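Local structure of NADH dehydrogenase, putative (Plasmodium falciparum, 5JWC) at residues L172-T176 with Y219-F223. The protein probably oxidises NADH and passes the electrons through its bound FAD to ubiquinone, as a type II NADH dehydrogenase of the malaria parasite. Sequence-based numbering, arbitrary orientation.
Sequences LEKCT and YKDIF
Tyr219 lays one ring face against Leu172 and hands its hydroxyl to Glu173. The CB of Leu172 stands 4.0 Å from the centroid of the Tyr219 ring, and the line between them leans only 18° from the perpendicular, which meets the geometry of a CH-pi contact. Leu172 CD1 approaches CE2 of the same ring at 3.9 Å. At the rim, Tyr219 OH donates to Glu173 OE1 over 2.6 Å. The hydroxyl reaches that oxygen from above the carboxylate, at an elevation of 41°, and the carboxylate is turned steeply against the ring. The CB of Glu173 leaves the backbone away from 219-223, and the folded chain, bent at chi2 (-60°), returns its end to Tyr219 OH. Thr176 OG1 lies at the ring edge, in plane, 3.5 Å from Tyr219 CD1. It is itself bonded to Leu172 O at 3.0 Å, one turn back at the C-terminal end of helix 158-174. Beside the ring, Ile222 packs with its CD1 4.1 Å from both Leu172 CD2 and Cys175 CB. The contact thus joins the end of helix 158-174 to the turn after helix 198-218, at the subunit interface. Helix 198-218 follows strand 190-194 and a GxGxxG-type turn, consistent with the second dinucleotide-binding, probably NADH, domain of such flavoproteins. Glu173 OE1 also forms a salt bridge with Arg87 NE of the second subunit, and that Arg87 packs on Tyr219 and Thr176. With a phenol and a guanidinium sharing one buried oxygen, the negative charge of Glu173 is probably stabilised, and the tyrosine hydroxyl is tied through that carboxylate to the dimer contact.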
# COMPACT_ATOMS: atom_id res chain seq x y z
N LEU A 172 9.11 16.02 3.63
CA LEU A 172 9.23 16.27 5.07
C LEU A 172 10.53 15.69 5.63
O LEU A 172 11.22 16.34 6.43
CB LEU A 172 8.05 15.69 5.84
CG LEU A 172 6.65 16.22 5.56
CD1 LEU A 172 5.65 15.39 6.41
CD2 LEU A 172 6.58 17.71 5.91
N GLU A 173 10.86 14.47 5.23
CA GLU A 173 12.10 13.84 5.71
C GLU A 173 13.33 14.57 5.16
O GLU A 173 14.28 14.83 5.89
CB GLU A 173 12.15 12.35 5.36
CG GLU A 173 11.27 11.47 6.28
CD GLU A 173 11.66 11.53 7.77
OE1 GLU A 173 10.79 11.22 8.62
OE2 GLU A 173 12.82 11.89 8.10
N LYS A 174 13.29 14.92 3.88
CA LYS A 174 14.41 15.62 3.26
C LYS A 174 14.70 16.94 3.97
O LYS A 174 15.87 17.29 4.18
CB LYS A 174 14.12 15.86 1.79
CG LYS A 174 15.20 16.63 1.06
CD LYS A 174 14.82 16.86 -0.39
CE LYS A 174 15.92 17.61 -1.14
NZ LYS A 174 15.65 17.73 -2.61
N CYS A 175 13.66 17.66 4.38
CA CYS A 175 13.81 18.95 5.04
C CYS A 175 14.16 18.88 6.52
O CYS A 175 14.35 19.91 7.17
CB CYS A 175 12.53 19.78 4.89
SG CYS A 175 12.26 20.31 3.21
N THR A 176 14.25 17.67 7.07
CA THR A 176 14.68 17.49 8.45
C THR A 176 16.21 17.30 8.49
O THR A 176 16.82 17.36 9.55
CB THR A 176 13.92 16.30 9.09
OG1 THR A 176 12.51 16.61 9.11
CG2 THR A 176 14.35 16.05 10.53
N TYR A 219 6.95 16.71 13.14
CA TYR A 219 8.00 17.48 12.47
C TYR A 219 7.97 18.92 12.95
O TYR A 219 7.99 19.85 12.14
CB TYR A 219 7.84 17.43 10.95
CG TYR A 219 7.97 16.05 10.34
CD1 TYR A 219 9.18 15.62 9.79
CD2 TYR A 219 6.88 15.18 10.29
CE1 TYR A 219 9.31 14.36 9.23
CE2 TYR A 219 7.00 13.90 9.73
CZ TYR A 219 8.22 13.51 9.20
OH TYR A 219 8.37 12.26 8.64
N LYS A 220 7.92 19.10 14.27
CA LYS A 220 7.71 20.44 14.82
C LYS A 220 8.73 21.48 14.33
O LYS A 220 8.37 22.63 14.09
CB LYS A 220 7.71 20.40 16.34
CG LYS A 220 7.28 21.72 16.95
CD LYS A 220 7.33 21.70 18.47
CE LYS A 220 7.04 23.10 19.02
NZ LYS A 220 6.96 23.11 20.50
N ASP A 221 9.97 21.07 14.12
CA ASP A 221 11.03 22.00 13.73
C ASP A 221 10.90 22.58 12.33
O ASP A 221 11.53 23.59 12.03
CB ASP A 221 12.40 21.32 13.86
CG ASP A 221 12.85 21.18 15.32
OD1 ASP A 221 13.64 20.26 15.61
OD2 ASP A 221 12.40 22.00 16.16
N ILE A 222 10.10 21.95 11.46
CA ILE A 222 9.93 22.48 10.11
C ILE A 222 8.49 22.89 9.84
O ILE A 222 8.19 23.36 8.75
CB ILE A 222 10.37 21.47 9.01
CG1 ILE A 222 9.54 20.18 9.09
CG2 ILE A 222 11.87 21.17 9.10
CD1 ILE A 222 9.85 19.20 7.95
N PHE A 223 7.62 22.72 10.83
CA PHE A 223 6.20 23.02 10.66
C PHE A 223 5.99 24.42 10.11
O PHE A 223 5.20 24.62 9.19
CB PHE A 223 5.44 22.88 11.98
CG PHE A 223 4.03 23.42 11.92
CD1 PHE A 223 3.03 22.70 11.29
CD2 PHE A 223 3.72 24.66 12.47
CE1 PHE A 223 1.73 23.20 11.21
CE2 PHE A 223 2.43 25.17 12.40
CZ PHE A 223 1.43 24.44 11.77